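PDB 3G5W: multicopper oxidase type 1 from Nitrosomonas europaea, which binds copper at a mononuclear site and in a cluster between subunits, and probably works as a laccase-like two-domain multicopper oxidase. Local coordinates for residues Ala94-Ala97 and Gly98-Tyr102; His103-Val106 and Asn107-Glu110; Ser148-Ala151 and Asn152-Gly155; Ile211-Asp215 and Gly216-Asp220; Val292-Phe295 and Tyr296-Glu299. One frame throughout, in Å; residues are numbered along the deposited sequence.

Contact 1: residues Ala94-Ala97 and Gly98-Tyr102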
loop_
_atom_site.group_PDB
_atom_site.type_symbol
_atom_site.label_atom_id
_atom_site.label_comp_id
_atom_site.label_asym_id
_atom_site.label_seq_id
_atom_site.Cartn_x
_atom_site.Cartn_y
_atom_site.Cartn_z
ATOM N N ALA A 94 -20.986 -22.262 2.568
ATOM C CA ALA A 94 -20.018 -21.599 1.696
ATOM C C ALA A 94 -20.654 -20.361 1.081
ATOM O O ALA A 94 -21.418 -20.449 0.119
ATOM C CB ALA A 94 -19.516 -22.548 0.620
ATOM N N GLU A 95 -20.357 -19.209 1.678
ATOM C CA GLU A 95 -20.898 -17.928 1.233
ATOM C C GLU A 95 -20.118 -16.763 1.844
ATOM O O GLU A 95 -19.696 -16.836 3.001
ATOM C CB GLU A 95 -22.400 -17.812 1.551
ATOM C CG GLU A 95 -22.759 -18.065 3.011
ATOM C CD GLU A 95 -24.230 -17.840 3.322
ATOM O OE1 GLU A 95 -25.045 -17.719 2.378
ATOM O OE2 GLU A 95 -24.579 -17.793 4.520
ATOM N N PRO A 96 -19.919 -15.679 1.066
ATOM C CA PRO A 96 -20.345 -15.509 -0.328
ATOM C C PRO A 96 -19.444 -16.250 -1.313
ATOM O O PRO A 96 -18.516 -16.944 -0.899
ATOM C CB PRO A 96 -20.236 -13.998 -0.537
ATOM C CG PRO A 96 -19.125 -13.588 0.350
ATOM C CD PRO A 96 -19.232 -14.476 1.576
ATOM N N ALA A 97 -19.730 -16.116 -2.607
ATOM C CA ALA A 97 -18.892 -16.701 -3.649
ATOM C C ALA A 97 -17.608 -15.886 -3.828
ATOM O O ALA A 97 -17.552 -14.711 -3.446
ATOM C CB ALA A 97 -19.660 -16.771 -4.959
ATOM N N GLY A 98 -16.583 -16.508 -4.399
ATOM C CA GLY A 98 -15.364 -15.788 -4.752
ATOM C C GLY A 98 -14.078 -16.450 -4.312
ATOM O O GLY A 98 -14.088 -17.580 -3.824
ATOM N N THR A 99 -12.969 -15.741 -4.525
ATOM C CA THR A 99 -11.644 -16.178 -4.116
ATOM C C THR A 99 -11.491 -15.894 -2.632
ATOM O O THR A 99 -11.304 -14.738 -2.209
ATOM C CB THR A 99 -10.532 -15.438 -4.878
ATOM O OG1 THR A 99 -10.692 -15.647 -6.288
ATOM C CG2 THR A 99 -9.153 -15.940 -4.438
ATOM N N MET A 100 -11.595 -16.952 -1.844
ATOM C CA MET A 100 -11.390 -16.843 -0.407
ATOM C C MET A 100 -10.163 -17.675 -0.033
ATOM O O MET A 100 -9.527 -18.286 -0.894
ATOM C CB MET A 100 -12.641 -17.290 0.360
ATOM C CG MET A 100 -13.975 -16.775 -0.214
ATOM S SD MET A 100 -14.088 -14.978 -0.397
ATOM C CE MET A 100 -15.822 -14.798 -0.809
ATOM N N TRP A 101 -9.819 -17.691 1.247
ATOM C CA TRP A 101 -8.709 -18.511 1.700
ATOM C C TRP A 101 -8.866 -18.886 3.157
ATOM O O TRP A 101 -9.773 -18.396 3.841
ATOM C CB TRP A 101 -7.351 -17.842 1.408
ATOM C CG TRP A 101 -7.064 -16.554 2.137
ATOM C CD1 TRP A 101 -7.842 -15.436 2.172
ATOM C CD2 TRP A 101 -5.881 -16.241 2.894
ATOM N NE1 TRP A 101 -7.228 -14.453 2.910
ATOM C CE2 TRP A 101 -6.026 -14.918 3.367
ATOM C CE3 TRP A 101 -4.716 -16.948 3.212
ATOM C CZ2 TRP A 101 -5.053 -14.287 4.155
ATOM C CZ3 TRP A 101 -3.743 -16.323 3.994
ATOM C CH2 TRP A 101 -3.920 -15.001 4.455
ATOM N N TYR A 102 -8.010 -19.790 3.615
ATOM C CA TYR A 102 -8.041 -20.206 4.994
ATOM C C TYR A 102 -6.645 -20.260 5.559
ATOM O O TYR A 102 -5.677 -20.520 4.847
ATOM C CB TYR A 102 -8.789 -21.527 5.180
ATOM C CG TYR A 102 -8.206 -22.756 4.510
ATOM C CD1 TYR A 102 -8.491 -23.050 3.179
ATOM C CD2 TYR A 102 -7.431 -23.667 5.238
ATOM C CE1 TYR A 102 -7.986 -24.193 2.571
ATOM C CE2 TYR A 102 -6.915 -24.814 4.642
ATOM C CZ TYR A 102 -7.202 -25.074 3.307
ATOM O OH TYR A 102 -6.715 -26.226 2.717
#

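Contact 2: residues His103-Val106 and Asn107-Glu110. With CU (copper (II) ion), chain G; C2O (Cu-O-Cu linkage), chain K.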
loop_
_atom_site.group_PDB
_atom_site.type_symbol
_atom_site.label_atom_id
_atom_site.label_comp_id
_atom_site.label_asym_id
_atom_site.label_seq_id
_atom_site.Cartn_x
_atom_site.Cartn_y
_atom_site.Cartn_z
ATOM N N HIS A 103 -6.553 -19.972 6.845
ATOM C CA HIS A 103 -5.274 -19.930 7.521
ATOM C C HIS A 103 -5.456 -20.086 9.018
ATOM O O HIS A 103 -6.555 -19.900 9.552
ATOM C CB HIS A 103 -4.511 -18.629 7.190
ATOM C CG HIS A 103 -5.246 -17.368 7.538
ATOM N ND1 HIS A 103 -5.241 -16.826 8.806
ATOM C CD2 HIS A 103 -5.956 -16.507 6.769
ATOM C CE1 HIS A 103 -5.938 -15.703 8.810
ATOM N NE2 HIS A 103 -6.384 -15.489 7.587
ATOM N N CYS A 104 -4.368 -20.428 9.692
ATOM C CA CYS A 104 -4.370 -20.479 11.142
ATOM C C CYS A 104 -4.542 -19.065 11.682
ATOM O O CYS A 104 -4.132 -18.108 11.031
ATOM C CB CYS A 104 -3.051 -21.050 11.636
ATOM S SG CYS A 104 -3.074 -21.406 13.394
ATOM N N HIS A 105 -5.147 -18.933 12.861
ATOM C CA HIS A 105 -5.288 -17.625 13.501
ATOM C C HIS A 105 -4.600 -17.570 14.873
ATOM O O HIS A 105 -4.875 -16.670 15.671
ATOM C CB HIS A 105 -6.760 -17.227 13.623
ATOM C CG HIS A 105 -7.025 -15.775 13.344
ATOM N ND1 HIS A 105 -6.478 -14.756 14.096
ATOM C CD2 HIS A 105 -7.777 -15.174 12.389
ATOM C CE1 HIS A 105 -6.885 -13.590 13.620
ATOM N NE2 HIS A 105 -7.670 -13.817 12.581
ATOM N N VAL A 106 -3.712 -18.530 15.133
ATOM C CA VAL A 106 -2.867 -18.532 16.335
ATOM C C VAL A 106 -1.531 -17.879 15.981
ATOM O O VAL A 106 -0.949 -18.182 14.940
ATOM C CB VAL A 106 -2.612 -19.984 16.866
ATOM C CG1 VAL A 106 -1.627 -19.985 18.035
ATOM C CG2 VAL A 106 -3.921 -20.658 17.291
ATOM N N ASN A 107 -1.050 -16.972 16.832
ATOM C CA ASN A 107 0.291 -16.393 16.658
ATOM C C ASN A 107 0.644 -16.133 15.196
ATOM O O ASN A 107 1.684 -16.585 14.699
ATOM C CB ASN A 107 1.351 -17.297 17.304
ATOM C CG ASN A 107 1.138 -17.468 18.786
ATOM O OD1 ASN A 107 0.370 -16.729 19.403
ATOM N ND2 ASN A 107 1.808 -18.454 19.369
ATOM N N VAL A 108 -0.228 -15.394 14.510
ATOM C CA VAL A 108 -0.152 -15.281 13.049
ATOM C C VAL A 108 1.166 -14.686 12.539
ATOM O O VAL A 108 1.644 -15.071 11.465
ATOM C CB VAL A 108 -1.362 -14.524 12.461
ATOM C CG1 VAL A 108 -2.637 -15.297 12.749
ATOM C CG2 VAL A 108 -1.456 -13.117 13.037
ATOM N N ASN A 109 1.742 -13.764 13.312
ATOM C CA ASN A 109 3.060 -13.203 13.006
ATOM C C ASN A 109 4.133 -14.263 12.729
ATOM O O ASN A 109 5.101 -13.994 12.010
ATOM C CB ASN A 109 3.519 -12.254 14.120
ATOM C CG ASN A 109 3.533 -12.914 15.482
ATOM O OD1 ASN A 109 2.502 -13.380 15.967
ATOM N ND2 ASN A 109 4.706 -12.942 16.120
ATOM N N GLU A 110 3.958 -15.454 13.305
ATOM C CA GLU A 110 4.791 -16.615 12.973
ATOM C C GLU A 110 4.070 -17.645 12.090
ATOM O O GLU A 110 4.578 -18.022 11.032
ATOM C CB GLU A 110 5.325 -17.314 14.234
ATOM C CG GLU A 110 6.331 -18.438 13.910
ATOM C CD GLU A 110 6.433 -19.516 14.990
ATOM O OE1 GLU A 110 6.050 -19.250 16.150
ATOM O OE2 GLU A 110 6.893 -20.639 14.672
HETATM CU CU CU G . -1.133 -22.176 13.888
HETATM CU CU2 C2O K . -8.736 -12.306 11.547
HETATM CU CU3 C2O K . -7.206 -13.711 6.966
HETATM O O1 C2O K . -7.918 -12.902 9.849
#

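Contact 3: residues Ser148-Ala151 and Asn152-Gly155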
loop_
_atom_site.group_PDB
_atom_site.type_symbol
_atom_site.label_atom_id
_atom_site.label_comp_id
_atom_site.label_asym_id
_atom_site.label_seq_id
_atom_site.Cartn_x
_atom_site.Cartn_y
_atom_site.Cartn_z
ATOM N N SER A 148 14.288 -16.038 6.806
ATOM C CA SER A 148 15.075 -17.280 6.836
ATOM C C SER A 148 15.803 -17.566 8.159
ATOM O O SER A 148 16.131 -18.725 8.448
ATOM C CB SER A 148 16.061 -17.347 5.663
ATOM O OG SER A 148 17.152 -16.469 5.861
ATOM N N SER A 149 16.035 -16.529 8.963
ATOM C CA SER A 149 16.678 -16.709 10.274
ATOM C C SER A 149 15.851 -17.597 11.206
ATOM O O SER A 149 16.389 -18.171 12.152
ATOM C CB SER A 149 16.970 -15.364 10.936
ATOM O OG SER A 149 15.774 -14.755 11.392
ATOM N N TRP A 150 14.552 -17.729 10.928
ATOM C CA TRP A 150 13.675 -18.583 11.736
ATOM C C TRP A 150 13.290 -19.893 11.044
ATOM O O TRP A 150 12.461 -20.647 11.562
ATOM C CB TRP A 150 12.406 -17.830 12.162
ATOM C CG TRP A 150 12.679 -16.545 12.901
ATOM C CD1 TRP A 150 12.435 -15.276 12.452
ATOM C CD2 TRP A 150 13.246 -16.405 14.213
ATOM N NE1 TRP A 150 12.814 -14.357 13.400
ATOM C CE2 TRP A 150 13.320 -15.021 14.489
ATOM C CE3 TRP A 150 13.703 -17.315 15.180
ATOM C CZ2 TRP A 150 13.830 -14.519 15.694
ATOM C CZ3 TRP A 150 14.212 -16.817 16.386
ATOM C CH2 TRP A 150 14.267 -15.428 16.629
ATOM N N ALA A 151 13.908 -20.168 9.894
ATOM C CA ALA A 151 13.546 -21.313 9.056
ATOM C C ALA A 151 13.403 -22.593 9.866
ATOM O O ALA A 151 12.404 -23.301 9.754
ATOM C CB ALA A 151 14.559 -21.503 7.931
ATOM N N ASN A 152 14.396 -22.873 10.700
ATOM C CA ASN A 152 14.395 -24.109 11.457
ATOM C C ASN A 152 14.223 -23.910 12.958
ATOM O O ASN A 152 14.756 -24.665 13.773
ATOM C CB ASN A 152 15.625 -24.937 11.092
ATOM C CG ASN A 152 15.513 -25.531 9.696
ATOM O OD1 ASN A 152 14.562 -26.262 9.394
ATOM N ND2 ASN A 152 16.468 -25.208 8.836
ATOM N N LYS A 153 13.439 -22.895 13.307
ATOM C CA LYS A 153 13.148 -22.582 14.700
ATOM C C LYS A 153 11.637 -22.472 14.959
ATOM O O LYS A 153 11.138 -21.382 15.254
ATOM C CB LYS A 153 13.891 -21.307 15.122
ATOM C CG LYS A 153 15.409 -21.496 15.251
ATOM C CD LYS A 153 16.113 -20.206 15.637
ATOM C CE LYS A 153 17.614 -20.429 15.807
ATOM N NZ LYS A 153 17.928 -21.328 16.965
ATOM N N PRO A 154 10.908 -23.607 14.869
ATOM C CA PRO A 154 9.454 -23.611 15.066
ATOM C C PRO A 154 9.079 -23.105 16.456
ATOM O O PRO A 154 9.754 -23.431 17.433
ATOM C CB PRO A 154 9.081 -25.095 14.921
ATOM C CG PRO A 154 10.341 -25.833 15.187
ATOM C CD PRO A 154 11.409 -24.967 14.600
ATOM N N GLY A 155 8.026 -22.298 16.535
ATOM C CA GLY A 155 7.625 -21.683 17.798
ATOM C C GLY A 155 8.291 -20.340 18.039
ATOM O O GLY A 155 8.015 -19.675 19.040
HETATM O O HOH W 1 16.579 -21.189 11.516
#

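Contact 4: residues Ile211-Asp215 and Gly216-Asp220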
loop_
_atom_site.group_PDB
_atom_site.type_symbol
_atom_site.label_atom_id
_atom_site.label_comp_id
_atom_site.label_asym_id
_atom_site.label_seq_id
_atom_site.Cartn_x
_atom_site.Cartn_y
_atom_site.Cartn_z
ATOM N N ILE A 211 -8.663 -5.688 -13.409
ATOM C CA ILE A 211 -8.884 -5.974 -11.989
ATOM C C ILE A 211 -10.393 -6.061 -11.796
ATOM O O ILE A 211 -11.078 -5.037 -11.754
ATOM C CB ILE A 211 -8.244 -4.887 -11.084
ATOM C CG1 ILE A 211 -6.755 -4.731 -11.428
ATOM C CG2 ILE A 211 -8.438 -5.237 -9.604
ATOM C CD1 ILE A 211 -6.105 -3.457 -10.944
ATOM N N ALA A 212 -10.905 -7.287 -11.707
ATOM C CA ALA A 212 -12.350 -7.529 -11.810
ATOM C C ALA A 212 -13.073 -7.864 -10.500
ATOM O O ALA A 212 -14.294 -7.673 -10.397
ATOM C CB ALA A 212 -12.625 -8.606 -12.856
ATOM N N PHE A 213 -12.334 -8.392 -9.524
ATOM C CA PHE A 213 -12.901 -8.743 -8.217
ATOM C C PHE A 213 -11.950 -8.330 -7.098
ATOM O O PHE A 213 -10.730 -8.440 -7.246
ATOM C CB PHE A 213 -13.163 -10.258 -8.106
ATOM C CG PHE A 213 -14.190 -10.790 -9.079
ATOM C CD1 PHE A 213 -15.480 -11.080 -8.655
ATOM C CD2 PHE A 213 -13.851 -11.034 -10.413
ATOM C CE1 PHE A 213 -16.430 -11.579 -9.542
ATOM C CE2 PHE A 213 -14.794 -11.534 -11.307
ATOM C CZ PHE A 213 -16.085 -11.804 -10.871
ATOM N N LYS A 214 -12.519 -7.847 -5.993
ATOM C CA LYS A 214 -11.769 -7.608 -4.758
ATOM C C LYS A 214 -12.442 -8.368 -3.637
ATOM O O LYS A 214 -13.660 -8.288 -3.482
ATOM C CB LYS A 214 -11.693 -6.116 -4.391
ATOM C CG LYS A 214 -11.102 -5.875 -2.979
ATOM C CD LYS A 214 -11.059 -4.410 -2.567
ATOM C CE LYS A 214 -10.814 -4.267 -1.044
ATOM N NZ LYS A 214 -9.747 -5.191 -0.513
ATOM N N ASP A 215 -11.642 -9.106 -2.865
ATOM C CA ASP A 215 -12.123 -9.903 -1.725
ATOM C C ASP A 215 -13.340 -10.761 -2.084
ATOM O O ASP A 215 -14.252 -10.931 -1.278
ATOM C CB ASP A 215 -12.446 -9.003 -0.521
ATOM C CG ASP A 215 -11.257 -8.161 -0.061
ATOM O OD1 ASP A 215 -11.471 -7.267 0.786
ATOM O OD2 ASP A 215 -10.118 -8.378 -0.540
ATOM N N GLY A 216 -13.352 -11.279 -3.308
ATOM C CA GLY A 216 -14.432 -12.143 -3.760
ATOM C C GLY A 216 -15.543 -11.411 -4.492
ATOM O O GLY A 216 -16.228 -12.015 -5.314
ATOM N N PHE A 217 -15.717 -10.114 -4.209
ATOM C CA PHE A 217 -16.832 -9.331 -4.759
ATOM C C PHE A 217 -16.484 -8.660 -6.080
ATOM O O PHE A 217 -15.412 -8.070 -6.198
ATOM C CB PHE A 217 -17.283 -8.249 -3.774
ATOM C CG PHE A 217 -17.946 -8.789 -2.539
ATOM C CD1 PHE A 217 -19.317 -9.010 -2.515
ATOM C CD2 PHE A 217 -17.196 -9.078 -1.404
ATOM C CE1 PHE A 217 -19.935 -9.517 -1.369
ATOM C CE2 PHE A 217 -17.803 -9.580 -0.256
ATOM C CZ PHE A 217 -19.173 -9.798 -0.240
ATOM N N PRO A 218 -17.402 -8.725 -7.067
ATOM C CA PRO A 218 -17.153 -8.063 -8.346
ATOM C C PRO A 218 -17.146 -6.548 -8.202
ATOM O O PRO A 218 -18.024 -5.983 -7.555
ATOM C CB PRO A 218 -18.332 -8.514 -9.224
ATOM C CG PRO A 218 -19.394 -8.927 -8.276
ATOM C CD PRO A 218 -18.699 -9.432 -7.046
ATOM N N LEU A 219 -16.145 -5.903 -8.788
ATOM C CA LEU A 219 -16.122 -4.455 -8.852
ATOM C C LEU A 219 -17.200 -4.035 -9.850
ATOM O O LEU A 219 -17.470 -4.764 -10.805
ATOM C CB LEU A 219 -14.738 -3.959 -9.283
ATOM C CG LEU A 219 -13.578 -4.267 -8.325
ATOM C CD1 LEU A 219 -12.243 -3.873 -8.939
ATOM C CD2 LEU A 219 -13.771 -3.571 -6.963
ATOM N N ASP A 220 -17.827 -2.883 -9.625
ATOM C CA ASP A 220 -18.877 -2.401 -10.541
ATOM C C ASP A 220 -18.467 -2.456 -12.018
ATOM O O ASP A 220 -19.247 -2.902 -12.867
ATOM C CB ASP A 220 -19.351 -1.001 -10.154
ATOM C CG ASP A 220 -20.719 -1.015 -9.501
ATOM O OD1 ASP A 220 -20.968 -1.876 -8.619
ATOM O OD2 ASP A 220 -21.549 -0.160 -9.873
HETATM O O HOH W 2 -16.188 -6.843 -12.325
#

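Contact 5: residues Val292-Phe295 and Tyr296-Glu299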
loop_
_atom_site.group_PDB
_atom_site.type_symbol
_atom_site.label_atom_id
_atom_site.label_comp_id
_atom_site.label_asym_id
_atom_site.label_seq_id
_atom_site.Cartn_x
_atom_site.Cartn_y
_atom_site.Cartn_z
ATOM N N VAL A 292 5.907 -28.440 -14.455
ATOM C CA VAL A 292 5.086 -29.109 -13.448
ATOM C C VAL A 292 3.634 -28.614 -13.542
ATOM O O VAL A 292 3.354 -27.456 -13.201
ATOM C CB VAL A 292 5.648 -28.918 -12.015
ATOM C CG1 VAL A 292 4.757 -29.608 -10.988
ATOM C CG2 VAL A 292 7.086 -29.444 -11.915
ATOM N N PRO A 293 2.711 -29.471 -14.035
ATOM C CA PRO A 293 1.294 -29.088 -14.055
ATOM C C PRO A 293 0.705 -28.974 -12.647
ATOM O O PRO A 293 1.206 -29.611 -11.713
ATOM C CB PRO A 293 0.621 -30.243 -14.812
ATOM C CG PRO A 293 1.733 -30.916 -15.559
ATOM C CD PRO A 293 2.913 -30.802 -14.640
ATOM N N ASP A 294 -0.329 -28.141 -12.517
ATOM C CA ASP A 294 -1.076 -27.926 -11.268
ATOM C C ASP A 294 -0.349 -27.118 -10.175
ATOM O O ASP A 294 -0.776 -27.127 -9.014
ATOM C CB ASP A 294 -1.587 -29.261 -10.698
ATOM C CG ASP A 294 -2.974 -29.146 -10.078
ATOM O OD1 ASP A 294 -3.711 -28.194 -10.411
ATOM O OD2 ASP A 294 -3.335 -30.026 -9.270
ATOM N N PHE A 295 0.725 -26.411 -10.539
ATOM C CA PHE A 295 1.451 -25.564 -9.588
ATOM C C PHE A 295 0.636 -24.332 -9.145
ATOM O O PHE A 295 0.925 -23.718 -8.106
ATOM C CB PHE A 295 2.815 -25.139 -10.152
ATOM C CG PHE A 295 3.583 -24.225 -9.232
ATOM C CD1 PHE A 295 3.613 -22.844 -9.464
ATOM C CD2 PHE A 295 4.237 -24.732 -8.114
ATOM C CE1 PHE A 295 4.296 -21.988 -8.607
ATOM C CE2 PHE A 295 4.923 -23.886 -7.246
ATOM C CZ PHE A 295 4.950 -22.505 -7.492
ATOM N N TYR A 296 -0.375 -23.974 -9.938
ATOM C CA TYR A 296 -1.311 -22.905 -9.564
ATOM C C TYR A 296 -2.706 -23.485 -9.343
ATOM O O TYR A 296 -3.703 -22.764 -9.373
ATOM C CB TYR A 296 -1.328 -21.787 -10.629
ATOM C CG TYR A 296 0.045 -21.222 -10.904
ATOM C CD1 TYR A 296 0.621 -20.294 -10.035
ATOM C CD2 TYR A 296 0.779 -21.626 -12.018
ATOM C CE1 TYR A 296 1.891 -19.785 -10.262
ATOM C CE2 TYR A 296 2.054 -21.123 -12.255
ATOM C CZ TYR A 296 2.600 -20.201 -11.370
ATOM O OH TYR A 296 3.851 -19.693 -11.580
ATOM N N TYR A 297 -2.761 -24.797 -9.098
ATOM C CA TYR A 297 -4.019 -25.530 -8.958
ATOM C C TYR A 297 -4.880 -25.425 -10.218
ATOM O O TYR A 297 -6.089 -25.635 -10.160
ATOM C CB TYR A 297 -4.827 -25.048 -7.740
ATOM C CG TYR A 297 -4.449 -25.678 -6.418
ATOM C CD1 TYR A 297 -4.400 -27.070 -6.268
ATOM C CD2 TYR A 297 -4.169 -24.890 -5.313
ATOM C CE1 TYR A 297 -4.068 -27.653 -5.040
ATOM C CE2 TYR A 297 -3.833 -25.459 -4.076
ATOM C CZ TYR A 297 -3.786 -26.841 -3.953
ATOM O OH TYR A 297 -3.451 -27.411 -2.743
ATOM N N GLU A 298 -4.254 -25.115 -11.354
ATOM C CA GLU A 298 -4.998 -24.893 -12.593
ATOM C C GLU A 298 -5.621 -26.182 -13.147
ATOM O O GLU A 298 -6.637 -26.127 -13.843
ATOM C CB GLU A 298 -4.127 -24.182 -13.647
ATOM C CG GLU A 298 -3.152 -25.071 -14.407
ATOM C CD GLU A 298 -1.829 -25.323 -13.677
ATOM O OE1 GLU A 298 -0.976 -26.021 -14.264
ATOM O OE2 GLU A 298 -1.633 -24.833 -12.539
ATOM N N GLU A 299 -5.014 -27.331 -12.844
ATOM C CA GLU A 299 -5.600 -28.620 -13.239
ATOM C C GLU A 299 -6.648 -29.101 -12.230
ATOM O O GLU A 299 -7.702 -29.605 -12.624
ATOM C CB GLU A 299 -4.526 -29.690 -13.461
ATOM C CG GLU A 299 -3.490 -29.351 -14.555
ATOM C CD GLU A 299 -4.126 -29.088 -15.921
ATOM O OE1 GLU A 299 -3.765 -28.074 -16.563
ATOM O OE2 GLU A 299 -4.987 -29.885 -16.350
HETATM O O HOH W 3 1.608 -25.421 -13.328
#

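Contact 1: residues Ala94-Ala97 and Gly98-Tyr102
P96 and M100 form a short-range apolar contact at the entry to strand 98-103, where the loop leaving strand 87-93 swings round in the N-terminal cupredoxin domain. The evidence is a single methyl group: M100 CE lies 3.7 Å from P96 CG, and the two side chains cross at about a right angle. The same methyl also meets the backbone, standing 3.4 Å from P96 O and 3.2 Å from A97 O. No hydrogen bond links the two segments, and P96 O, which the contact buries, has no hydrogen-bonding partner in the model. The torsions explain the approach. CG of M100 is anti to the carbonyl carbon (chi1 -43°), and a bend at chi2 folds the chain back towards the loop before an extended last torsion carries CE to the proline. The loop presents P96 through a cis peptide bond ahead of it. At G98 the positive phi of 132° leaves no room for a side chain, because a beta carbon there would come up against A97 O. P96 rests on L64, and M100 on M63. Strand 98-103 pairs with strand 118-124, through backbone bonds of G98 to V123 and M100 to L121, and meets strand 235-241 of the second domain, where T99 bonds with R235 and D237 and M100 packs on R235.

Contact 2: residues His103-Val106 and Asn107-Glu110
V108, at the start of helix 108-114, packs back onto H105 of the His-Cys-His motif of multicopper oxidases, in which C104 serves the mononuclear copper and the flanking histidines serve the copper cluster. The tight side is that of V108, whose CG1 sits 3.6 Å from H105 CA. The same methyl is 3.6 Å from C104 O, and its side chain runs beside that of H105, both pointing the same way. H103 is steadied by its own bond: ND1 donates to C104 O over 2.8 Å, nearly straight at 172°, with the acceptor in the ring plane, which fixes the rotation of the imidazole. The looser side belongs to N107, a partly exposed residue at the N-cap position whose side chain makes no capping bond. Its CG lies 3.8 Å from V106 CG1, and P264 of the second subunit packs on it. A valine in place of N107 would lose the amide beside V106 and, being beta-branched, would probably fit poorly at the positive phi of 38°, disturbing the corner into helix 108-114. One cluster copper joins H103 to H61 and to H253 of the second subunit; another joins H105 to H205 and H251 of that subunit. V106 N donates to C104 SG at 3.4 Å. H56 and H111 also bind the mononuclear copper ion, M117 completes its site, and C104 SG lies 2.1 Å from the metal.

Contact 3: residues Ser148-Ala151 and Asn152-Gly155
W150 and K153 are the ends of a type I beta turn that begins at the last residue of the 3-10 segment 148-150, and their side chains meet beside the turn at the protein surface. W150 has CG anti to the carbonyl carbon (chi1 -56°), and this setting together with the ring's rotation at chi2 brings the six-membered part of the indole towards the lysine. K153 repeats that choice of first torsion, and its next two are extended, so its aliphatic chain runs obliquely past the ring with CD 3.8 Å from W150 CE3. Its CB lies in the ring plane, at the edge, 4.0 Å from the same CE3. The chain bends only at its last torsion; the residue also touches a crystal neighbour, so the end of the chain may be influenced by packing. S149 turns its hydroxyl (chi1 72°) over one face of the W150 indole, S149 OG standing 3.5 Å above its plane and displaced towards the rim. The indole's NE1 bonds to D162; the side chain of N152 likewise reaches out, to R13. The turn is closed by K153 N donating to W150 O over 3.0 Å at 160°. R115 takes W150 O and A151 O as further acceptors, and A151 packs on strand 20-27. A water bridges the two segments: it donates to S149 O at 3.1 Å and accepts from N152 N at 2.9 Å.

Contact 4: residues Ile211-Asp215 and Gly216-Asp220
F213 has CG anti to the carbonyl carbon (chi1 -63°), which brings its ring to P218; L219 has the same setting and reaches I211. The F213 ring passes P218 obliquely, CE1 meeting P218 CB at 3.6 Å. Farther along the hairpin, L219 sends CD1 to within 3.3 Å of I211 O, with I211 CG2 a looser apolar neighbour at 4.1 Å. An alanine in place of F213 would probably open a gap beside P218 and leave R189 without the ring it meets in a cation-pi contact. The two strands are the arms of a tight beta hairpin, joined by a type I' turn from K214 to F217 with D215 and G216 at its corners. Positive phi values at both corners support that assignment, and at G216 a beta carbon would clash with D215 O. The ladder is explicit: F217 N reaches K214 O at 2.8 Å, K214 N reaches F217 O at 2.9 Å, and L219 N reaches A212 O at 3.0 Å. A classic beta bulge interrupts the pairing with strand 235-241, A212 and F213 both facing D237. K214 NZ forms a salt bridge to D215 OD1 at 3.0 Å, approaching from above the carboxylate plane, and a second one with E234. D215 OD1 also accepts from D226 N and T227 N of the second subunit.

Contact 5: residues Val292-Phe295 and Tyr296-Glu299
D294 N donates to E298 OE1 over 2.8 Å at 153°, entering from above the carboxylate plane. The other oxygen of that glutamate, OE2, accepts from Y296 N at 3.0 Å, nearly along its C-O axis. The E298 carboxylate, placed there by a chi1 of 80° and a bend at chi2, thus holds two backbone amides. A water adds to the network, donating to E298 OE1 and V292 O while accepting from F295 N. D294 accepts in turn: its O takes Y297 N at 3.1 Å, and OD1 receives a weak bond from E299 N at 2.9 Å, while OD2 bonds to S300. D294 OD1 and E298 OE2 are 4.5 Å apart, so each charge may somewhat raise the proton affinity of the other. Further out, F295 and Y296 form a T-shaped pair with planes at 83°, the edge of F295 directed at the tyrosine face and CD1 3.4 Å from Y296 CZ. The tyrosine hydroxyl goes to Q178. The loop between strands 269-274 and 306-308 here consists of two overlapping beta turns, type II from V292 to F295, bridged by the water, and type I from D294 to Y297, closed by the Y297 N to D294 O bond.

Contacts 1 and 2 follow one another along the chain, from the start of strand 98-103 to helix 108-114, yet differ in chemistry: methyl packing without hydrogen bonds in the first, buried metal ligation in the second. Contact 4 is largely buried and backbone-bonded; it meets contact 1 where P96 CG lies 3.8 Å from F217 CZ, joining the two domains. Contact 3 is the surface member, linked to contact 2 by a probable hydrogen bond from G155 N to E110 OE2. Contact 5, partly buried, touches none of the others and relies on carboxylate-to-amide bonds. Contacts 2 and 4 both reach the second subunit; contacts 3 and 5 touch no other chain.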